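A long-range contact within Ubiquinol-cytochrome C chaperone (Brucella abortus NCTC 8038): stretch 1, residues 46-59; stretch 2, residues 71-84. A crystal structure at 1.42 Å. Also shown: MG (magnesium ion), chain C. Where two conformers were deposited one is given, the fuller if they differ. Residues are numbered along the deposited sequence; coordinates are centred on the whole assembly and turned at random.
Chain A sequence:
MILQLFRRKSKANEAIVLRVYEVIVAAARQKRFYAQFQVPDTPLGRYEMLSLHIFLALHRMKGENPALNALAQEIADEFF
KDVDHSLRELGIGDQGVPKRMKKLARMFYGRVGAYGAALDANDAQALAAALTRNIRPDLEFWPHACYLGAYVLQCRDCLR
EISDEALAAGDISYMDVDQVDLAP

Stretch 1, residues 46-59: RYEMLSLHIFLALH
Stretch 2 (71-84) LAQEIADEFFKDVD

F79 is the centre of this contact. Its CA-to-CB bond points toward stretch 1, and its side chain (chi1 172°, t; chi2 66°) sits as a knob among Y47, L50, S51 and I54. The other stretch covers more of F79 than of any other residue, 96 Å² of the 483 Å² buried in total. I54 lies over one face of the ring through CG2, while I54 CG1 comes 3.7 Å from F79 CD1. L50 CD2 is at the ring edge, 3.9 Å from F79 CD1. S51 CB reaches F79 CZ at 4.0 Å. Y47 CE1 approaches the same F79 CZ obliquely at 3.8 Å.

Both stretches are helical throughout, with phi near -60° and psi near -45°, and both helices extend beyond the residues given. Backbone N-H groups bond to the carbonyl four residues earlier, at 2.8 to 3.2 Å. The axes are nearly antiparallel, at 165°, and approach to 9.8 Å. In the register, Y47 CA lies 7.9 Å from V83 CA. I54 CA lies 7.6 Å from F79 CA. L58 CA lies 5.5 Å from A72 CA. The backbones are thus closest at the small residue A72.

Toward the end of stretch 1, I54 (m, m) places CD1 3.5 Å from CG2 of I75 (m, m). L58 (m, t) starts sideways, but its end comes nearer. L58 CD2 lies 3.8 Å from A72 CB and 3.4 Å from A72 O. A72 O already accepts the helical bond from A76 N, at 2.9 Å.

At the other end, Y47 (chi1 166°, t; chi2 87°) also starts sideways and brings its ring nearer. V83 (t) meets the edge of this ring, with Y47 CE1 to V83 CG2 at 3.9 Å. L50 (t, p) also touches D82 (t), with L50 CD2 to D82 OD2 at 3.8 Å. That oxygen is hydrogen-bonded elsewhere in the structure.

No hydrogen bond crosses between the helices; the contact is one of packing. S51 (p) turns its hydroxyl back to its own helix, with S51 OG 2.9 Å from Y47 O and 3.1 Å from E48 O.

D82 is the one charged residue of stretch 2 in the contact; E74, D77, E78 and K81 lie outside it. K81 NZ forms a salt bridge with E78 OE2 at 3.0 Å and a long one with D77 OD2 at 3.7 Å. E74 OE1 binds the magnesium ion MG at 2.0 Å. Five waters complete its six ligands; one donates to D77 OD2 and E78 OE2, another to E74 OE2.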

ATOM      1  N   ARG A  46      -5.890   5.903   9.045  1.00 15.65           N
ATOM      2  CA  ARG A  46      -4.456   5.625   8.856  1.00 16.06           C
ATOM      3  C   ARG A  46      -4.224   4.249   8.183  1.00 14.91           C
ATOM      4  O   ARG A  46      -3.344   4.109   7.311  1.00 16.09           O
ATOM      5  CB  ARG A  46      -3.687   5.752  10.184  1.00 16.22           C
ATOM      6  CG  ARG A  46      -3.683   7.169  10.756  1.00 16.71           C
ATOM      7  CD  ARG A  46      -2.768   7.358  11.959  1.00 16.76           C
ATOM      8  NE  ARG A  46      -3.200   6.628  13.158  1.00 17.95           N
ATOM      9  CZ  ARG A  46      -4.012   7.092  14.115  1.00 18.72           C
ATOM     10  NH1 ARG A  46      -4.556   8.312  14.059  1.00 19.37           N
ATOM     11  NH2 ARG A  46      -4.288   6.311  15.154  1.00 20.32           N
ATOM     12  N   TYR A  47      -5.018   3.243   8.570  1.00 15.19           N
ATOM     13  CA  TYR A  47      -5.021   1.947   7.869  1.00 15.04           C
ATOM     14  C   TYR A  47      -5.383   2.106   6.370  1.00 15.04           C
ATOM     15  O   TYR A  47      -4.763   1.457   5.506  1.00 14.66           O
ATOM     16  CB  TYR A  47      -5.933   0.905   8.566  1.00 15.47           C
ATOM     17  CG  TYR A  47      -6.197  -0.296   7.672  1.00 15.70           C
ATOM     18  CD1 TYR A  47      -5.328  -1.382   7.652  1.00 16.38           C
ATOM     19  CD2 TYR A  47      -7.272  -0.298   6.768  1.00 16.27           C
ATOM     20  CE1 TYR A  47      -5.542  -2.461   6.798  1.00 16.67           C
ATOM     21  CE2 TYR A  47      -7.488  -1.360   5.898  1.00 16.96           C
ATOM     22  CZ  TYR A  47      -6.623  -2.441   5.911  1.00 16.84           C
ATOM     23  OH  TYR A  47      -6.820  -3.491   5.039  1.00 18.23           O
ATOM     24  N   GLU A  48      -6.374   2.952   6.052  1.00 15.20           N
ATOM     25  CA  GLU A  48      -6.758   3.140   4.643  1.00 15.66           C
ATOM     26  C   GLU A  48      -5.576   3.696   3.833  1.00 15.77           C
ATOM     27  O   GLU A  48      -5.348   3.278   2.696  1.00 15.79           O
ATOM     28  CB  GLU A  48      -8.000   4.041   4.481  1.00 17.44           C
ATOM     29  CG  GLU A  48      -9.321   3.498   5.044  1.00 18.04           C
ATOM     30  CD  GLU A  48      -9.768   2.157   4.462  1.00 18.92           C
ATOM     31  OE1 GLU A  48      -9.353   1.791   3.340  1.00 19.80           O
ATOM     32  OE2 GLU A  48     -10.575   1.458   5.127  1.00 21.66           O
ATOM     33  N   MET A  49      -4.817   4.622   4.410  1.00 15.99           N
ATOM     34  CA  MET A  49      -3.637   5.158   3.713  1.00 16.23           C
ATOM     35  C   MET A  49      -2.500   4.128   3.611  1.00 15.17           C
ATOM     36  O   MET A  49      -1.878   3.998   2.542  1.00 15.23           O
ATOM     37  CB  MET A  49      -3.147   6.469   4.354  1.00 16.89           C
ATOM     38  CG  MET A  49      -4.103   7.662   4.199  1.00 18.05           C
ATOM     39  SD  MET A  49      -4.460   8.124   2.483  1.00 21.33           S
ATOM     40  CE  MET A  49      -5.982   7.241   2.221  1.00 21.03           C
ATOM     41  N   LEU A  50      -2.234   3.366   4.669  1.00 14.63           N
ATOM     42  CA  LEU A  50      -1.186   2.338   4.574  1.00 14.50           C
ATOM     43  C   LEU A  50      -1.540   1.268   3.528  1.00 14.80           C
ATOM     44  O   LEU A  50      -0.725   0.939   2.669  1.00 14.86           O
ATOM     45  CB  LEU A  50      -0.897   1.698   5.934  1.00 15.21           C
ATOM     46  CG  LEU A  50       0.217   0.639   5.961  1.00 16.51           C
ATOM     47  CD1 LEU A  50       1.587   1.206   5.596  1.00 17.70           C
ATOM     48  CD2 LEU A  50       0.269  -0.040   7.319  1.00 17.18           C
ATOM     49  N   SER A  51      -2.765   0.746   3.605  1.00 14.20           N
ATOM     50  CA  SER A  51      -3.231  -0.280   2.662  1.00 15.31           C
ATOM     51  C   SER A  51      -3.235   0.204   1.202  1.00 15.20           C
ATOM     52  O   SER A  51      -2.882  -0.561   0.297  1.00 15.76           O
ATOM     53  CB  SER A  51      -4.612  -0.825   3.077  1.00 16.07           C
ATOM     54  OG  SER A  51      -5.614   0.173   3.076  1.00 17.27           O
ATOM     55  N   LEU A  52      -3.607   1.469   0.977  1.00 15.58           N
ATOM     56  CA  LEU A  52      -3.541   2.054  -0.371  1.00 16.05           C
ATOM     57  C   LEU A  52      -2.112   2.010  -0.936  1.00 16.32           C
ATOM     58  O   LEU A  52      -1.914   1.636  -2.095  1.00 16.66           O
ATOM     59  CB  LEU A  52      -4.080   3.497  -0.358  1.00 16.30           C
ATOM     60  CG  LEU A  52      -3.931   4.333  -1.632  1.00 17.51           C
ATOM     61  CD1 LEU A  52      -4.667   3.683  -2.796  1.00 17.86           C
ATOM     62  CD2 LEU A  52      -4.447   5.750  -1.401  1.00 18.97           C
ATOM     63  N   HIS A  53      -1.135   2.410  -0.118  1.00 15.67           N
ATOM     64  CA  HIS A  53       0.267   2.474  -0.559  1.00 15.57           C
ATOM     65  C   HIS A  53       0.904   1.078  -0.699  1.00 14.67           C
ATOM     66  O   HIS A  53       1.681   0.833  -1.636  1.00 16.20           O
ATOM     67  CB  HIS A  53       1.079   3.432   0.346  1.00 16.51           C
ATOM     68  CG  HIS A  53       0.739   4.877   0.128  1.00 16.72           C
ATOM     69  ND1 HIS A  53      -0.385   5.483   0.659  1.00 16.46           N
ATOM     70  CD2 HIS A  53       1.364   5.829  -0.605  1.00 18.06           C
ATOM     71  CE1 HIS A  53      -0.426   6.748   0.264  1.00 17.32           C
ATOM     72  NE2 HIS A  53       0.617   6.977  -0.513  1.00 18.50           N
ATOM     73  N   ILE A  54       0.541   0.150   0.191  1.00 14.76           N
ATOM     74  CA  ILE A  54       0.940  -1.253   0.048  1.00 15.60           C
ATOM     75  C   ILE A  54       0.359  -1.856  -1.250  1.00 15.39           C
ATOM     76  O   ILE A  54       1.091  -2.483  -2.030  1.00 15.23           O
ATOM     77  CB  ILE A  54       0.537  -2.084   1.301  1.00 15.29           C
ATOM     78  CG1 ILE A  54       1.352  -1.649   2.524  1.00 16.12           C
ATOM     79  CG2 ILE A  54       0.675  -3.585   1.051  1.00 15.05           C
ATOM     80  CD1 ILE A  54       2.806  -2.099   2.548  1.00 16.48           C
ATOM     81  N   PHE A  55      -0.935  -1.623  -1.497  1.00 15.08           N
ATOM     82  CA  PHE A  55      -1.567  -2.049  -2.740  1.00 16.08           C
ATOM     83  C   PHE A  55      -0.783  -1.565  -3.975  1.00 15.50           C
ATOM     84  O   PHE A  55      -0.548  -2.328  -4.908  1.00 16.24           O
ATOM     85  CB  PHE A  55      -3.033  -1.566  -2.843  1.00 16.75           C
ATOM     86  CG  PHE A  55      -3.499  -1.413  -4.264  1.00 19.41           C
ATOM     87  CD1 PHE A  55      -3.930  -2.512  -4.982  1.00 20.77           C
ATOM     88  CD2 PHE A  55      -3.435  -0.173  -4.908  1.00 19.93           C
ATOM     89  CE1 PHE A  55      -4.303  -2.385  -6.316  1.00 22.55           C
ATOM     90  CE2 PHE A  55      -3.795  -0.040  -6.237  1.00 20.46           C
ATOM     91  CZ  PHE A  55      -4.236  -1.150  -6.940  1.00 22.19           C
ATOM     92  N   LEU A  56      -0.430  -0.282  -3.999  1.00 15.55           N
ATOM     93  CA  LEU A  56       0.300   0.274  -5.150  1.00 15.92           C
ATOM     94  C   LEU A  56       1.604  -0.481  -5.411  1.00 16.54           C
ATOM     95  O   LEU A  56       1.934  -0.772  -6.568  1.00 17.85           O
ATOM     96  CB  LEU A  56       0.565   1.776  -4.981  1.00 16.59           C
ATOM     97  CG  LEU A  56      -0.597   2.699  -5.362  1.00 17.97           C
ATOM     98  CD1 LEU A  56      -0.465   4.072  -4.716  1.00 18.77           C
ATOM     99  CD2 LEU A  56      -0.716   2.831  -6.878  1.00 19.65           C
ATOM    100  N   ALA A  57       2.328  -0.810  -4.345  1.00 15.37           N
ATOM    101  CA  ALA A  57       3.570  -1.602  -4.480  1.00 16.93           C
ATOM    102  C   ALA A  57       3.321  -3.022  -5.019  1.00 17.04           C
ATOM    103  O   ALA A  57       3.995  -3.465  -5.955  1.00 17.28           O
ATOM    104  CB  ALA A  57       4.308  -1.664  -3.149  1.00 17.21           C
ATOM    105  N   LEU A  58       2.361  -3.725  -4.432  1.00 16.89           N
ATOM    106  CA  LEU A  58       2.033  -5.092  -4.867  1.00 17.66           C
ATOM    107  C   LEU A  58       1.533  -5.125  -6.317  1.00 18.92           C
ATOM    108  O   LEU A  58       1.906  -6.021  -7.082  1.00 20.02           O
ATOM    109  CB  LEU A  58       0.993  -5.735  -3.938  1.00 18.65           C
ATOM    110  CG  LEU A  58       1.332  -5.857  -2.441  1.00 21.11           C
ATOM    111  CD1 LEU A  58       0.220  -6.575  -1.681  1.00 21.03           C
ATOM    112  CD2 LEU A  58       2.674  -6.516  -2.177  1.00 21.65           C
ATOM    113  N   HIS A  59       0.696  -4.148  -6.673  1.00 18.82           N
ATOM    114  CA  HIS A  59       0.152  -3.995  -8.030  1.00 19.75           C
ATOM    115  C   HIS A  59       1.267  -3.848  -9.078  1.00 19.62           C
ATOM    116  O   HIS A  59       1.200  -4.461 -10.154  1.00 22.60           O
ATOM    117  CB  HIS A  59      -0.818  -2.797  -8.032  1.00 20.49           C
ATOM    118  CG  HIS A  59      -1.413  -2.472  -9.366  1.00 22.21           C
ATOM    119  ND1 HIS A  59      -0.961  -1.424 -10.136  1.00 23.17           N
ATOM    120  CD2 HIS A  59      -2.434  -3.036 -10.057  1.00 21.95           C
ATOM    121  CE1 HIS A  59      -1.670  -1.364 -11.251  1.00 23.34           C
ATOM    122  NE2 HIS A  59      -2.574  -2.327 -11.225  1.00 23.12           N
ATOM    123  N   LEU A  71       9.887  -9.968  -3.342  1.00 18.45           N
ATOM    124  CA  LEU A  71       9.806  -8.684  -2.627  1.00 17.69           C
ATOM    125  C   LEU A  71       8.346  -8.359  -2.251  1.00 16.59           C
ATOM    126  O   LEU A  71       8.078  -7.893  -1.133  1.00 17.03           O
ATOM    127  CB  LEU A  71      10.433  -7.547  -3.449  1.00 18.56           C
ATOM    128  CG  LEU A  71      10.507  -6.152  -2.811  1.00 19.32           C
ATOM    129  CD1 LEU A  71      11.162  -6.194  -1.436  1.00 19.35           C
ATOM    130  CD2 LEU A  71      11.231  -5.174  -3.728  1.00 21.16           C
ATOM    131  N   ALA A  72       7.408  -8.626  -3.163  1.00 16.66           N
ATOM    132  CA  ALA A  72       5.967  -8.441  -2.883  1.00 16.93           C
ATOM    133  C   ALA A  72       5.515  -9.299  -1.688  1.00 17.14           C
ATOM    134  O   ALA A  72       4.799  -8.812  -0.815  1.00 17.62           O
ATOM    135  CB  ALA A  72       5.121  -8.759  -4.116  1.00 18.10           C
ATOM    136  N   GLN A  73       5.951 -10.564  -1.652  1.00 17.58           N
ATOM    137  CA  GLN A  73       5.663 -11.459  -0.518  1.00 18.99           C
ATOM    138  C   GLN A  73       6.203 -10.888   0.813  1.00 17.17           C
ATOM    139  O   GLN A  73       5.519 -10.942   1.845  1.00 18.25           O
ATOM    140  CB  GLN A  73       6.282 -12.849  -0.740  1.00 22.61           C
ATOM    141  CG  GLN A  73       5.679 -13.707  -1.845  1.00 29.03           C
ATOM    142  CD  GLN A  73       6.373 -15.069  -1.992  1.00 35.81           C
ATOM    143  OE1 GLN A  73       7.535 -15.255  -1.594  1.00 41.55           O
ATOM    144  NE2 GLN A  73       5.657 -16.028  -2.567  1.00 42.85           N
ATOM    145  N   GLU A  74       7.429 -10.355   0.777  1.00 16.19           N
ATOM    146  CA  GLU A  74       8.067  -9.741   1.953  1.00 17.06           C
ATOM    147  C   GLU A  74       7.288  -8.520   2.455  1.00 16.75           C
ATOM    148  O   GLU A  74       7.078  -8.374   3.657  1.00 17.32           O
ATOM    149  CB  GLU A  74       9.513  -9.317   1.647  1.00 17.37           C
ATOM    150  CG  GLU A  74      10.502 -10.458   1.390  1.00 19.07           C
ATOM    151  CD  GLU A  74      11.160 -11.028   2.639  1.00 18.81           C
ATOM    152  OE1 GLU A  74      10.756 -10.681   3.779  1.00 19.54           O
ATOM    153  OE2 GLU A  74      12.108 -11.843   2.476  1.00 19.57           O
ATOM    154  N   ILE A  75       6.880  -7.651   1.531  0.50 16.30           N
ATOM    155  CA  ILE A  75       6.138  -6.436   1.889  0.50 16.58           C
ATOM    156  C   ILE A  75       4.754  -6.791   2.454  0.50 16.08           C
ATOM    157  O   ILE A  75       4.327  -6.215   3.462  0.50 16.50           O
ATOM    158  CB  ILE A  75       6.041  -5.460   0.693  0.50 18.63           C
ATOM    159  CG1 ILE A  75       7.434  -4.894   0.366  0.50 20.51           C
ATOM    160  CG2 ILE A  75       5.036  -4.348   0.985  0.50 20.26           C
ATOM    161  CD1 ILE A  75       8.153  -4.266   1.544  0.50 22.07           C
ATOM    162  N   ALA A  76       4.075  -7.758   1.837  1.00 16.53           N
ATOM    163  CA  ALA A  76       2.806  -8.276   2.367  1.00 16.96           C
ATOM    164  C   ALA A  76       2.965  -8.857   3.784  1.00 16.10           C
ATOM    165  O   ALA A  76       2.162  -8.558   4.665  1.00 17.77           O
ATOM    166  CB  ALA A  76       2.205  -9.311   1.421  1.00 17.28           C
ATOM    167  N   ASP A  77       4.033  -9.627   4.011  1.00 18.44           N
ATOM    168  CA  ASP A  77       4.346 -10.195   5.341  1.00 19.43           C
ATOM    169  C   ASP A  77       4.509  -9.091   6.390  1.00 18.87           C
ATOM    170  O   ASP A  77       3.913  -9.157   7.478  1.00 19.63           O
ATOM    171  CB  ASP A  77       5.632 -11.048   5.277  1.00 21.32           C
ATOM    172  CG  ASP A  77       5.927 -11.802   6.584  1.00 24.89           C
ATOM    173  OD1 ASP A  77       5.069 -12.595   7.029  1.00 31.05           O
ATOM    174  OD2 ASP A  77       7.029 -11.631   7.157  1.00 27.58           O
ATOM    175  N   GLU A  78       5.295  -8.069   6.061  1.00 17.84           N
ATOM    176  CA  GLU A  78       5.519  -6.948   6.999  1.00 18.94           C
ATOM    177  C   GLU A  78       4.222  -6.170   7.275  1.00 18.14           C
ATOM    178  O   GLU A  78       3.952  -5.781   8.425  1.00 19.18           O
ATOM    179  CB  GLU A  78       6.614  -6.007   6.482  1.00 19.84           C
ATOM    180  CG  GLU A  78       8.028  -6.589   6.456  1.00 22.38           C
ATOM    181  CD  GLU A  78       8.546  -7.000   7.824  1.00 26.10           C
ATOM    182  OE1 GLU A  78       8.401  -6.221   8.802  1.00 30.87           O
ATOM    183  OE2 GLU A  78       9.098  -8.115   7.923  1.00 29.31           O
ATOM    184  N   PHE A  79       3.422  -5.958   6.226  1.00 16.39           N
ATOM    185  CA  PHE A  79       2.107  -5.289   6.339  1.00 16.60           C
ATOM    186  C   PHE A  79       1.164  -6.032   7.287  1.00 16.45           C
ATOM    187  O   PHE A  79       0.618  -5.438   8.203  1.00 16.71           O
ATOM    188  CB  PHE A  79       1.486  -5.147   4.947  1.00 16.07           C
ATOM    189  CG  PHE A  79       0.057  -4.661   4.936  1.00 15.27           C
ATOM    190  CD1 PHE A  79      -0.275  -3.378   5.357  1.00 15.63           C
ATOM    191  CD2 PHE A  79      -0.960  -5.485   4.452  1.00 16.17           C
ATOM    192  CE1 PHE A  79      -1.589  -2.936   5.303  1.00 16.47           C
ATOM    193  CE2 PHE A  79      -2.272  -5.046   4.395  1.00 16.05           C
ATOM    194  CZ  PHE A  79      -2.588  -3.769   4.821  1.00 15.81           C
ATOM    195  N   PHE A  80       1.009  -7.340   7.104  1.00 16.70           N
ATOM    196  CA  PHE A  80       0.081  -8.091   7.955  1.00 18.12           C
ATOM    197  C   PHE A  80       0.570  -8.191   9.412  1.00 17.48           C
ATOM    198  O   PHE A  80      -0.256  -8.171  10.323  1.00 19.60           O
ATOM    199  CB  PHE A  80      -0.273  -9.457   7.340  1.00 18.13           C
ATOM    200  CG  PHE A  80      -1.175  -9.358   6.130  1.00 19.01           C
ATOM    201  CD1 PHE A  80      -2.438  -8.768   6.236  1.00 19.88           C
ATOM    202  CD2 PHE A  80      -0.774  -9.836   4.890  1.00 20.18           C
ATOM    203  CE1 PHE A  80      -3.279  -8.662   5.135  1.00 20.10           C
ATOM    204  CE2 PHE A  80      -1.615  -9.737   3.786  1.00 20.94           C
ATOM    205  CZ  PHE A  80      -2.865  -9.148   3.908  1.00 20.72           C
ATOM    206  N   LYS A  81       1.890  -8.246   9.641  1.00 18.62           N
ATOM    207  CA  LYS A  81       2.422  -8.139  11.019  1.00 19.21           C
ATOM    208  C   LYS A  81       2.055  -6.790  11.675  1.00 18.83           C
ATOM    209  O   LYS A  81       1.667  -6.743  12.852  1.00 20.30           O
ATOM    210  CB  LYS A  81       3.941  -8.356  11.058  1.00 21.45           C
ATOM    211  CG  LYS A  81       4.376  -9.793  10.783  1.00 23.69           C
ATOM    212  CD  LYS A  81       5.867 -10.050  11.019  1.00 27.97           C
ATOM    213  CE  LYS A  81       6.788  -9.377  10.017  1.00 29.38           C
ATOM    214  NZ  LYS A  81       8.206  -9.857  10.133  1.00 32.15           N
ATOM    215  N   ASP A  82       2.203  -5.718  10.894  0.50 18.67           N
ATOM    216  CA  ASP A  82       1.825  -4.354  11.275  0.50 19.29           C
ATOM    217  C   ASP A  82       0.339  -4.258  11.654  0.50 18.43           C
ATOM    218  O   ASP A  82      -0.010  -3.768  12.728  0.50 19.65           O
ATOM    219  CB  ASP A  82       2.140  -3.432  10.081  0.50 20.14           C
ATOM    220  CG  ASP A  82       2.152  -1.963  10.434  0.50 22.14           C
ATOM    221  OD1 ASP A  82       1.370  -1.533  11.297  0.50 25.04           O
ATOM    222  OD2 ASP A  82       2.938  -1.227   9.801  0.50 21.41           O
ATOM    223  N   VAL A  83      -0.527  -4.748  10.770  1.00 17.67           N
ATOM    224  CA  VAL A  83      -1.994  -4.665  10.975  1.00 18.52           C
ATOM    225  C   VAL A  83      -2.453  -5.528  12.167  1.00 18.19           C
ATOM    226  O   VAL A  83      -3.302  -5.096  12.962  1.00 18.02           O
ATOM    227  CB  VAL A  83      -2.805  -4.979   9.699  1.00 20.20           C
ATOM    228  CG1 VAL A  83      -4.291  -4.770   9.957  1.00 22.63           C
ATOM    229  CG2 VAL A  83      -2.407  -4.059   8.555  1.00 21.48           C
ATOM    230  N   ASP A  84      -1.872  -6.720  12.310  1.00 17.91           N
ATOM    231  CA  ASP A  84      -2.098  -7.574  13.489  1.00 20.08           C
ATOM    232  C   ASP A  84      -1.916  -6.758  14.781  1.00 20.32           C
ATOM    233  O   ASP A  84      -2.820  -6.683  15.627  1.00 19.56           O
ATOM    234  CB  ASP A  84      -1.138  -8.776  13.414  1.00 21.36           C
ATOM    235  CG  ASP A  84      -1.266  -9.752  14.585  1.00 23.99           C
ATOM    236  OD1 ASP A  84      -2.037  -9.514  15.537  1.00 25.42           O
ATOM    237  OD2 ASP A  84      -0.566 -10.786  14.544  1.00 30.66           O
TER
HETATM  238 MG    MG C 202      11.008 -11.227   5.744  1.00 22.80          MG
HETATM  239  O   HOH W   1      12.830 -12.268   5.089  1.00 20.86           O
HETATM  240  O   HOH W   2       9.293 -10.278   6.338  1.00 25.50           O
HETATM  241  O   HOH W   3      11.284 -12.198   7.558  1.00 25.42           O
HETATM  242  O   HOH W   4      12.146  -9.591   6.297  1.00 22.60           O
HETATM  243  O   HOH W   5       9.858 -12.970   5.212  1.00 21.89           O